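Side-chain contacts in thermosome subunit (Methanococcoides burtonii, PDB 3AQ1), which probably binds and hydrolyses ATP to help unfolded proteins fold, as a member of the group II chaperonin family: residues Arg418-His421 against Asn427-Leu430; Ser365-Ser370 against Asp412-Leu417; Thr128-Arg133 against Ser164-Gly169; Val323-His328 against His340-Ala345. All blocks are in the same frame, centred on the assembly; numbering follows the deposited sequence.

Interaction 1: residues Arg418-His421 against Asn427-Leu430; sequences RSQH and NAGL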
loop_
_atom_site.group_PDB
_atom_site.type_symbol
_atom_site.label_atom_id
_atom_site.label_comp_id
_atom_site.label_asym_id
_atom_site.label_seq_id
_atom_site.Cartn_x
_atom_site.Cartn_y
_atom_site.Cartn_z
ATOM N N ARG A 418 6.164 -30.841 -10.171
ATOM C CA ARG A 418 6.715 -31.749 -9.173
ATOM C C ARG A 418 8.149 -32.115 -9.478
ATOM O O ARG A 418 8.984 -32.152 -8.580
ATOM C CB ARG A 418 5.861 -33.003 -9.028
ATOM C CG ARG A 418 4.609 -32.752 -8.215
ATOM C CD ARG A 418 4.030 -34.029 -7.723
ATOM N NE ARG A 418 2.832 -33.805 -6.931
ATOM C CZ ARG A 418 2.180 -34.775 -6.304
ATOM N NH1 ARG A 418 2.627 -36.024 -6.384
ATOM N NH2 ARG A 418 1.091 -34.499 -5.599
ATOM N N SER A 419 8.433 -32.384 -10.747
ATOM C CA SER A 419 9.781 -32.740 -11.151
ATOM C C SER A 419 10.719 -31.602 -10.772
ATOM O O SER A 419 11.663 -31.788 -10.009
ATOM C CB SER A 419 9.835 -33.013 -12.654
ATOM O OG SER A 419 11.172 -33.007 -13.131
ATOM N N GLN A 420 10.437 -30.410 -11.276
ATOM C CA GLN A 420 11.301 -29.276 -11.007
ATOM C C GLN A 420 11.437 -28.933 -9.521
ATOM O O GLN A 420 12.529 -28.627 -9.051
ATOM C CB GLN A 420 10.883 -28.065 -11.835
ATOM C CG GLN A 420 11.406 -28.153 -13.241
ATOM C CD GLN A 420 11.466 -26.807 -13.905
ATOM O OE1 GLN A 420 10.859 -26.593 -14.957
ATOM N NE2 GLN A 420 12.191 -25.872 -13.288
ATOM N N HIS A 421 10.345 -28.996 -8.772
ATOM C CA HIS A 421 10.441 -28.740 -7.341
ATOM C C HIS A 421 11.189 -29.831 -6.574
ATOM O O HIS A 421 12.064 -29.525 -5.756
ATOM C CB HIS A 421 9.070 -28.448 -6.748
ATOM C CG HIS A 421 8.654 -27.022 -6.920
ATOM N ND1 HIS A 421 8.710 -26.103 -5.894
ATOM C CD2 HIS A 421 8.226 -26.346 -8.010
ATOM C CE1 HIS A 421 8.313 -24.927 -6.341
ATOM N NE2 HIS A 421 8.015 -25.045 -7.622
ATOM N N ASN A 427 11.476 -21.604 -7.447
ATOM C CA ASN A 427 10.754 -20.577 -8.192
ATOM C C ASN A 427 10.003 -21.110 -9.400
ATOM O O ASN A 427 9.488 -20.332 -10.205
ATOM C CB ASN A 427 11.707 -19.470 -8.661
ATOM C CG ASN A 427 12.549 -18.899 -7.540
ATOM O OD1 ASN A 427 12.127 -18.840 -6.381
ATOM N ND2 ASN A 427 13.753 -18.464 -7.885
ATOM N N ALA A 428 9.952 -22.428 -9.544
ATOM C CA ALA A 428 9.299 -23.017 -10.706
ATOM C C ALA A 428 7.780 -22.950 -10.604
ATOM O O ALA A 428 7.185 -23.556 -9.720
ATOM C CB ALA A 428 9.749 -24.435 -10.892
ATOM N N GLY A 429 7.159 -22.209 -11.512
ATOM C CA GLY A 429 5.709 -22.116 -11.560
ATOM C C GLY A 429 5.182 -21.980 -12.979
ATOM O O GLY A 429 5.953 -21.801 -13.940
ATOM N N LEU A 430 3.864 -22.058 -13.122
ATOM C CA LEU A 430 3.251 -21.987 -14.443
ATOM C C LEU A 430 3.176 -20.552 -14.949
ATOM O O LEU A 430 2.633 -19.681 -14.283
ATOM C CB LEU A 430 1.859 -22.619 -14.438
ATOM C CG LEU A 430 1.079 -22.507 -15.759
ATOM C CD1 LEU A 430 1.900 -23.036 -16.931
ATOM C CD2 LEU A 430 -0.277 -23.212 -15.683
#
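The last turn of helix 410-422 lies beside strand 428-430, with the CA atoms of Gln420 and Ala428 6.6 Å apart. This is a helix leading through a short loop into an antiparallel two-stranded hairpin, whose second strand is 437-439, in what is by family resemblance the equatorial domain. His421 makes the polar link: its NE2 donates to Ala428 O over 2.7 Å, with an N-H...O angle of 156°. The oxygen lies at the ring edge, almost exactly in the imidazole plane, and the N-H meets it in the carbonyl plane, on a lone pair. ND1 hydrogen-bonds Glu368 on helix 364-378, so the ring bridges two elements. A phenylalanine in place of His421 could keep a flat ring here, but would probably leave Ala428 O and the Glu368 carboxylate without this shared mate. Ala428 suits its place because a small methyl fits between two polar side chains; Ala428 CB lies 3.8 Å from His421 NE2. The Gln420 chain extends alongside it, its amide bound to Asn425, and Gln420 NE2 approaches Ala428 CB to 3.7 Å.

Interaction 2: residues Ser365-Ser370 against Asp412-Leu417; sequences SEVELS and DIMVEL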
loop_
_atom_site.group_PDB
_atom_site.type_symbol
_atom_site.label_atom_id
_atom_site.label_comp_id
_atom_site.label_asym_id
_atom_site.label_seq_id
_atom_site.Cartn_x
_atom_site.Cartn_y
_atom_site.Cartn_z
ATOM N N SER A 365 4.716 -21.702 -4.920
ATOM C CA SER A 365 4.761 -21.845 -3.459
ATOM C C SER A 365 3.785 -22.896 -2.925
ATOM O O SER A 365 4.020 -23.513 -1.886
ATOM C CB SER A 365 4.547 -20.500 -2.758
ATOM O OG SER A 365 3.192 -20.104 -2.790
ATOM N N GLU A 366 2.690 -23.116 -3.636
ATOM C CA GLU A 366 1.766 -24.150 -3.221
ATOM C C GLU A 366 2.403 -25.527 -3.412
ATOM O O GLU A 366 2.306 -26.405 -2.547
ATOM C CB GLU A 366 0.458 -24.022 -3.986
ATOM C CG GLU A 366 -0.440 -22.899 -3.465
ATOM C CD GLU A 366 -0.145 -21.536 -4.081
ATOM O OE1 GLU A 366 0.750 -21.429 -4.948
ATOM O OE2 GLU A 366 -0.826 -20.565 -3.695
ATOM N N VAL A 367 3.066 -25.698 -4.550
ATOM C CA VAL A 367 3.768 -26.933 -4.876
ATOM C C VAL A 367 4.897 -27.226 -3.879
ATOM O O VAL A 367 4.997 -28.340 -3.361
ATOM C CB VAL A 367 4.324 -26.837 -6.291
ATOM C CG1 VAL A 367 5.249 -28.004 -6.618
ATOM C CG2 VAL A 367 3.178 -26.736 -7.268
ATOM N N GLU A 368 5.738 -26.225 -3.610
ATOM C CA GLU A 368 6.764 -26.330 -2.568
ATOM C C GLU A 368 6.150 -26.653 -1.198
ATOM O O GLU A 368 6.563 -27.599 -0.536
ATOM C CB GLU A 368 7.609 -25.049 -2.477
ATOM C CG GLU A 368 8.955 -25.248 -1.794
ATOM C CD GLU A 368 9.834 -26.252 -2.537
ATOM O OE1 GLU A 368 9.750 -26.304 -3.782
ATOM O OE2 GLU A 368 10.605 -26.990 -1.883
ATOM N N LEU A 369 5.167 -25.869 -0.775
ATOM C CA LEU A 369 4.473 -26.155 0.475
ATOM C C LEU A 369 3.943 -27.568 0.481
ATOM O O LEU A 369 4.208 -28.320 1.411
ATOM C CB LEU A 369 3.330 -25.176 0.704
ATOM C CG LEU A 369 3.830 -23.806 1.140
ATOM C CD1 LEU A 369 2.674 -22.858 1.292
ATOM C CD2 LEU A 369 4.561 -23.964 2.441
ATOM N N SER A 370 3.201 -27.933 -0.560
ATOM C CA SER A 370 2.605 -29.267 -0.642
ATOM C C SER A 370 3.645 -30.360 -0.504
ATOM O O SER A 370 3.462 -31.318 0.249
ATOM C CB SER A 370 1.868 -29.442 -1.956
ATOM O OG SER A 370 1.462 -30.787 -2.119
ATOM N N ASP A 412 -0.068 -32.597 -17.175
ATOM C CA ASP A 412 1.193 -32.205 -17.778
ATOM C C ASP A 412 1.943 -31.202 -16.913
ATOM O O ASP A 412 3.140 -31.364 -16.666
ATOM C CB ASP A 412 0.954 -31.609 -19.166
ATOM C CG ASP A 412 1.042 -32.644 -20.262
ATOM O OD1 ASP A 412 0.952 -33.844 -19.936
ATOM O OD2 ASP A 412 1.208 -32.259 -21.442
ATOM N N ILE A 413 1.235 -30.167 -16.466
ATOM C CA ILE A 413 1.834 -29.095 -15.674
ATOM C C ILE A 413 2.276 -29.560 -14.288
ATOM O O ILE A 413 3.340 -29.157 -13.811
ATOM C CB ILE A 413 0.868 -27.911 -15.489
ATOM C CG1 ILE A 413 0.431 -27.341 -16.845
ATOM C CG2 ILE A 413 1.502 -26.850 -14.597
ATOM C CD1 ILE A 413 1.560 -26.814 -17.651
ATOM N N MET A 414 1.459 -30.397 -13.648
ATOM C CA MET A 414 1.753 -30.895 -12.304
ATOM C C MET A 414 2.951 -31.841 -12.283
ATOM O O MET A 414 3.778 -31.804 -11.366
ATOM C CB MET A 414 0.526 -31.567 -11.669
ATOM C CG MET A 414 -0.554 -30.588 -11.194
ATOM S SD MET A 414 0.090 -29.167 -10.273
ATOM C CE MET A 414 0.909 -29.977 -8.898
ATOM N N VAL A 415 3.038 -32.698 -13.291
ATOM C CA VAL A 415 4.194 -33.563 -13.432
ATOM C C VAL A 415 5.433 -32.690 -13.503
ATOM O O VAL A 415 6.384 -32.868 -12.750
ATOM C CB VAL A 415 4.065 -34.434 -14.694
ATOM C CG1 VAL A 415 5.416 -35.017 -15.118
ATOM C CG2 VAL A 415 3.017 -35.520 -14.463
ATOM N N GLU A 416 5.397 -31.714 -14.394
ATOM C CA GLU A 416 6.542 -30.854 -14.611
ATOM C C GLU A 416 6.854 -29.994 -13.376
ATOM O O GLU A 416 8.024 -29.763 -13.069
ATOM C CB GLU A 416 6.328 -30.015 -15.876
ATOM C CG GLU A 416 7.411 -28.998 -16.163
ATOM C CD GLU A 416 8.759 -29.647 -16.397
ATOM O OE1 GLU A 416 8.801 -30.897 -16.455
ATOM O OE2 GLU A 416 9.769 -28.913 -16.521
ATOM N N LEU A 417 5.825 -29.537 -12.658
ATOM C CA LEU A 417 6.067 -28.765 -11.434
ATOM C C LEU A 417 6.675 -29.626 -10.330
ATOM O O LEU A 417 7.605 -29.200 -9.641
ATOM C CB LEU A 417 4.812 -28.043 -10.928
ATOM C CG LEU A 417 4.373 -26.855 -11.791
ATOM C CD1 LEU A 417 3.038 -26.302 -11.349
ATOM C CD2 LEU A 417 5.433 -25.761 -11.834
#
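Val367 and Leu417 mark the closest approach of two helical backbones, their CA atoms 7.2 Å apart; 365-370 lies in the opening turns of helix 364-378 and 412-417 within helix 410-422. At this spacing a valine can enter the gap between the helices without a long chain having to fold away. Val367 points toward the other helix and turns its methyls to different parts of it: CG2 to the side chains of Leu417 and Met414, CG1 to the carbonyl oxygen of Leu417. Val367 CG2, which stands beside the backbone N, meets Leu417 CD1 at 4.1 Å, and the two side chains cross at about a right angle. Val367 CG1 is placed anti to the backbone N (chi1 171°) and faces the main chain of the other helix, 4.0 Å from Leu417 O.

The surroundings are helical on several sides, as expected of the mainly helical equatorial domain of chaperonins, to which both helices probably belong. Helix 397-405 lends Pro399, which touches both Val367 and Met414, while Val437 of the hairpin strand 437-439 packs on Leu417.

Met414, one helical turn before Leu417, reaches the contact by a different route. Its CB does not aim at helix 364-378, but the flexible chain curls, with chi1, chi2 and chi3 all on the -60° side, and this brings the terminal methyl round. A thioether can follow such a bent path easily, since rotation about its C-S bonds costs little. The methyl ends beside the same branch of valine that the Leu417 side chain touches, with Met414 CE 4.3 Å from Val367 CG2.

Interaction 3: residues Thr128-Arg133 against Ser164-Gly169; sequences TVKAVR and SELIDG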
loop_
_atom_site.group_PDB
_atom_site.type_symbol
_atom_site.label_atom_id
_atom_site.label_comp_id
_atom_site.label_asym_id
_atom_site.label_seq_id
_atom_site.Cartn_x
_atom_site.Cartn_y
_atom_site.Cartn_z
ATOM N N THR A 128 8.810 5.238 -8.087
ATOM C CA THR A 128 8.198 4.508 -6.983
ATOM C C THR A 128 9.191 4.181 -5.868
ATOM O O THR A 128 8.918 4.405 -4.690
ATOM C CB THR A 128 7.623 3.176 -7.433
ATOM O OG1 THR A 128 6.608 3.395 -8.414
ATOM C CG2 THR A 128 7.019 2.477 -6.245
ATOM N N VAL A 129 10.340 3.634 -6.252
ATOM C CA VAL A 129 11.325 3.147 -5.300
ATOM C C VAL A 129 11.974 4.294 -4.507
ATOM O O VAL A 129 12.215 4.188 -3.303
ATOM C CB VAL A 129 12.371 2.242 -6.013
ATOM C CG1 VAL A 129 13.570 1.955 -5.125
ATOM C CG2 VAL A 129 11.727 0.937 -6.442
ATOM N N LYS A 130 12.220 5.403 -5.189
ATOM C CA LYS A 130 12.823 6.573 -4.576
ATOM C C LYS A 130 11.878 7.258 -3.579
ATOM O O LYS A 130 12.320 7.822 -2.582
ATOM C CB LYS A 130 13.241 7.535 -5.675
ATOM C CG LYS A 130 13.809 8.839 -5.208
ATOM C CD LYS A 130 14.359 9.607 -6.397
ATOM C CE LYS A 130 14.866 10.985 -6.007
ATOM N NZ LYS A 130 15.261 11.761 -7.225
ATOM N N ALA A 131 10.580 7.209 -3.863
ATOM C CA ALA A 131 9.559 7.773 -2.991
ATOM C C ALA A 131 9.385 6.891 -1.763
ATOM O O ALA A 131 9.467 7.365 -0.627
ATOM C CB ALA A 131 8.239 7.897 -3.742
ATOM N N VAL A 132 9.149 5.602 -1.997
ATOM C CA VAL A 132 8.971 4.652 -0.912
ATOM C C VAL A 132 10.184 4.635 -0.005
ATOM O O VAL A 132 10.054 4.821 1.196
ATOM C CB VAL A 132 8.688 3.236 -1.425
ATOM C CG1 VAL A 132 8.972 2.213 -0.344
ATOM C CG2 VAL A 132 7.245 3.134 -1.861
ATOM N N ARG A 133 11.366 4.444 -0.583
ATOM C CA ARG A 133 12.607 4.434 0.197
ATOM C C ARG A 133 12.765 5.639 1.106
ATOM O O ARG A 133 13.544 5.597 2.051
ATOM C CB ARG A 133 13.841 4.327 -0.706
ATOM C CG ARG A 133 14.189 2.908 -1.080
ATOM C CD ARG A 133 15.325 2.866 -2.058
ATOM N NE ARG A 133 16.565 3.363 -1.480
ATOM C CZ ARG A 133 17.767 2.987 -1.900
ATOM N NH1 ARG A 133 17.875 2.109 -2.897
ATOM N NH2 ARG A 133 18.859 3.478 -1.327
ATOM N N SER A 164 9.333 14.760 -12.930
ATOM C CA SER A 164 8.628 14.566 -11.667
ATOM C C SER A 164 9.521 14.938 -10.478
ATOM O O SER A 164 10.726 14.714 -10.498
ATOM C CB SER A 164 8.079 13.140 -11.557
ATOM O OG SER A 164 6.979 12.969 -12.442
ATOM N N GLU A 165 8.934 15.537 -9.452
ATOM C CA GLU A 165 9.720 15.958 -8.300
ATOM C C GLU A 165 9.330 15.221 -7.032
ATOM O O GLU A 165 8.180 14.813 -6.852
ATOM C CB GLU A 165 9.587 17.464 -8.061
ATOM C CG GLU A 165 10.110 18.339 -9.173
ATOM C CD GLU A 165 9.761 19.802 -8.967
ATOM O OE1 GLU A 165 8.857 20.323 -9.663
ATOM O OE2 GLU A 165 10.394 20.427 -8.101
ATOM N N LEU A 166 10.307 15.066 -6.147
ATOM C CA LEU A 166 10.044 14.570 -4.813
ATOM C C LEU A 166 10.210 15.719 -3.838
ATOM O O LEU A 166 11.326 16.088 -3.492
ATOM C CB LEU A 166 11.003 13.442 -4.472
ATOM C CG LEU A 166 10.301 12.209 -3.923
ATOM C CD1 LEU A 166 9.392 11.635 -5.002
ATOM C CD2 LEU A 166 11.315 11.186 -3.464
ATOM N N ILE A 167 9.097 16.299 -3.413
ATOM C CA ILE A 167 9.134 17.406 -2.469
ATOM C C ILE A 167 9.113 16.891 -1.043
ATOM O O ILE A 167 8.264 16.077 -0.693
ATOM C CB ILE A 167 7.935 18.335 -2.644
ATOM C CG1 ILE A 167 8.044 19.078 -3.975
ATOM C CG2 ILE A 167 7.821 19.285 -1.460
ATOM C CD1 ILE A 167 9.455 19.338 -4.414
ATOM N N ASP A 168 10.037 17.384 -0.224
ATOM C CA ASP A 168 10.145 16.953 1.165
ATOM C C ASP A 168 9.263 17.791 2.048
ATOM O O ASP A 168 9.729 18.656 2.771
ATOM C CB ASP A 168 11.596 16.982 1.648
ATOM C CG ASP A 168 12.368 15.735 1.240
ATOM O OD1 ASP A 168 11.892 14.612 1.537
ATOM O OD2 ASP A 168 13.446 15.876 0.619
ATOM N N GLY A 169 7.980 17.500 1.985
ATOM C CA GLY A 169 6.959 18.213 2.710
ATOM C C GLY A 169 5.600 17.867 2.133
ATOM O O GLY A 169 5.308 16.700 1.899
#
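No aromatic ring takes part where Leu166 meets Lys130 and Ala131; the flat group involved is the peptide joining those two residues. One methyl, Leu166 CD2, lies above the face of this peptide, off its centre, toward Lys130 O at 3.6 Å and Ala131 CA at 3.9 Å. Leu166 CD2 also touches the start of the lysine side chain, 3.8 Å from Lys130 CG, while the other branch turns to the alanine, leaving Leu166 CD1 4.1 Å from Ala131 CB. Lysine serves by its hydrocarbon part: with CG anti to the backbone N (chi1 176°) and the chain extended beyond, it slides past Leu166 in the opposite direction and carries its amine onward. Ala131 is small enough to let the leucine come close to the helix backbone. The contact lays helix 121-132 against 165-167, an outermost strand of a three-stranded mixed sheet, probably in the intermediate domain of the chaperonin fold. Leu127 of the helix and Val325 of the neighbouring strand also touch Leu166. Since only hydrocarbon groups, with one carbonyl oxygen beside them, meet across the segments, cohesion probably comes mainly from dispersion and hiding apolar surface, which fixes position less strictly than directed bonds would.

Interaction 4: residues Val323-His328 against His340-Ala345; sequences VTVLLH and HALNDA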
loop_
_atom_site.group_PDB
_atom_site.type_symbol
_atom_site.label_atom_id
_atom_site.label_comp_id
_atom_site.label_asym_id
_atom_site.label_seq_id
_atom_site.Cartn_x
_atom_site.Cartn_y
_atom_site.Cartn_z
ATOM N N VAL A 323 6.135 13.053 2.058
ATOM C CA VAL A 323 6.629 13.625 0.813
ATOM C C VAL A 323 5.481 13.749 -0.179
ATOM O O VAL A 323 4.495 13.035 -0.109
ATOM C CB VAL A 323 7.696 12.734 0.139
ATOM C CG1 VAL A 323 8.646 12.168 1.152
ATOM C CG2 VAL A 323 7.039 11.618 -0.606
ATOM N N THR A 324 5.619 14.664 -1.111
ATOM C CA THR A 324 4.649 14.788 -2.172
ATOM C C THR A 324 5.403 14.552 -3.448
ATOM O O THR A 324 6.462 15.130 -3.653
ATOM C CB THR A 324 4.051 16.199 -2.209
ATOM O OG1 THR A 324 3.366 16.444 -0.978
ATOM C CG2 THR A 324 3.076 16.347 -3.360
ATOM N N VAL A 325 4.871 13.673 -4.285
ATOM C CA VAL A 325 5.373 13.487 -5.633
ATOM C C VAL A 325 4.603 14.432 -6.538
ATOM O O VAL A 325 3.396 14.268 -6.710
ATOM C CB VAL A 325 5.097 12.062 -6.157
ATOM C CG1 VAL A 325 5.628 11.929 -7.560
ATOM C CG2 VAL A 325 5.701 10.994 -5.252
ATOM N N LEU A 326 5.278 15.430 -7.099
ATOM C CA LEU A 326 4.694 16.150 -8.217
ATOM C C LEU A 326 4.937 15.309 -9.464
ATOM O O LEU A 326 6.038 15.304 -10.017
ATOM C CB LEU A 326 5.319 17.531 -8.371
ATOM C CG LEU A 326 5.168 18.439 -7.160
ATOM C CD1 LEU A 326 5.797 19.781 -7.436
ATOM C CD2 LEU A 326 3.698 18.589 -6.826
ATOM N N LEU A 327 3.910 14.578 -9.888
ATOM C CA LEU A 327 4.011 13.658 -11.022
ATOM C C LEU A 327 3.760 14.354 -12.357
ATOM O O LEU A 327 2.695 14.947 -12.558
ATOM C CB LEU A 327 3.008 12.518 -10.851
ATOM C CG LEU A 327 3.004 11.392 -11.883
ATOM C CD1 LEU A 327 4.374 10.748 -11.948
ATOM C CD2 LEU A 327 1.941 10.368 -11.513
ATOM N N HIS A 328 4.737 14.281 -13.261
ATOM C CA HIS A 328 4.588 14.838 -14.611
ATOM C C HIS A 328 4.405 13.773 -15.707
ATOM O O HIS A 328 4.963 12.678 -15.629
ATOM C CB HIS A 328 5.785 15.720 -14.960
ATOM C CG HIS A 328 5.799 17.031 -14.242
ATOM N ND1 HIS A 328 6.455 17.216 -13.046
ATOM C CD2 HIS A 328 5.229 18.221 -14.547
ATOM C CE1 HIS A 328 6.287 18.465 -12.643
ATOM N NE2 HIS A 328 5.543 19.094 -13.534
ATOM N N HIS A 340 -2.603 6.312 -11.261
ATOM C CA HIS A 340 -3.163 5.012 -10.864
ATOM C C HIS A 340 -2.037 3.989 -10.755
ATOM O O HIS A 340 -1.908 3.283 -9.749
ATOM C CB HIS A 340 -4.260 4.541 -11.821
ATOM C CG HIS A 340 -5.535 5.327 -11.717
ATOM N ND1 HIS A 340 -5.638 6.643 -12.122
ATOM C CD2 HIS A 340 -6.764 4.980 -11.262
ATOM C CE1 HIS A 340 -6.870 7.073 -11.917
ATOM N NE2 HIS A 340 -7.574 6.082 -11.397
ATOM N N ALA A 341 -1.189 3.945 -11.774
ATOM C CA ALA A 341 -0.091 3.001 -11.763
ATOM C C ALA A 341 0.801 3.185 -10.514
ATOM O O ALA A 341 0.950 2.257 -9.709
ATOM C CB ALA A 341 0.705 3.107 -13.047
ATOM N N LEU A 342 1.366 4.382 -10.354
ATOM C CA LEU A 342 2.183 4.726 -9.182
ATOM C C LEU A 342 1.536 4.327 -7.854
ATOM O O LEU A 342 2.192 3.738 -6.995
ATOM C CB LEU A 342 2.505 6.229 -9.177
ATOM C CG LEU A 342 3.405 6.854 -8.113
ATOM C CD1 LEU A 342 4.792 6.240 -8.092
ATOM C CD2 LEU A 342 3.492 8.307 -8.425
ATOM N N ASN A 343 0.254 4.644 -7.682
ATOM C CA ASN A 343 -0.435 4.252 -6.459
ATOM C C ASN A 343 -0.296 2.757 -6.202
ATOM O O ASN A 343 0.013 2.351 -5.101
ATOM C CB ASN A 343 -1.906 4.679 -6.469
ATOM C CG ASN A 343 -2.183 5.812 -5.503
ATOM O OD1 ASN A 343 -1.844 5.726 -4.319
ATOM N ND2 ASN A 343 -2.800 6.885 -6.000
ATOM N N ASP A 344 -0.496 1.933 -7.223
ATOM C CA ASP A 344 -0.344 0.500 -7.028
ATOM C C ASP A 344 1.087 0.118 -6.694
ATOM O O ASP A 344 1.328 -0.614 -5.736
ATOM C CB ASP A 344 -0.823 -0.276 -8.247
ATOM C CG ASP A 344 -2.315 -0.252 -8.391
ATOM O OD1 ASP A 344 -3.003 -0.067 -7.367
ATOM O OD2 ASP A 344 -2.797 -0.410 -9.532
ATOM N N ALA A 345 2.036 0.615 -7.483
ATOM C CA ALA A 345 3.435 0.262 -7.271
ATOM C C ALA A 345 3.930 0.682 -5.889
ATOM O O ALA A 345 4.638 -0.075 -5.231
ATOM C CB ALA A 345 4.309 0.843 -8.355
#
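Val325, Leu327 and Leu342 form a buried apolar contact between a strand and a helix, in the interface between a small sheet and the helices packed on it. Val325 and Leu327 are two residues apart on strand 323-329, and both aim at helix 332-355, which sends Leu342 back toward them. The backbones stay well apart, with 9.3 Å between the CA atoms of Leu327 and Leu342, a gap that long branched side chains can span. Leu327 CD2 and Leu342 CD2 meet tip to tip at 4.0 Å. With CG anti to the backbone N in both (chi1 -177° in Leu342), the branch ends reach across to each other.

Strand 323-329 is the middle one of a three-stranded mixed sheet, flanked by 151-157 and 165-167, and runs on through a short connection into the helix that packs against it. This α/β unit probably belongs to the intermediate domain, between the equatorial and apical parts of the subunit. Ile153 and Thr128 also touch Leu342, and Leu127 touches Leu327, so helix 121-132 shares in this core. Valine, β-branched, suits an extended strand and adds a second, lighter touch on the same methyl, Val325 CG1 lying 4.3 Å from Leu342 CD2.

Overall arrangement
The four contacts fall into two clusters. Interactions 1 and 2 have centres about 5 Å apart and share helix 410-422: His421 packs on Val367, and Leu417 CD2 lies 3.7 Å from Gly429 CA, so helix, hairpin and helix 364-378 form one core. Interactions 3 and 4, about 9 Å apart between centres, meet through neighbouring strands, with Ser164 OG 2.7 Å from His328 N in a probable hydrogen bond. Between the clusters the centres are 36 to 40 Å apart and the nearest atoms about 20 to 23 Å apart, as would fit separate equatorial and intermediate domains. Such domains can shift as bodies in the chaperonin cycle; this monomer is in the open state.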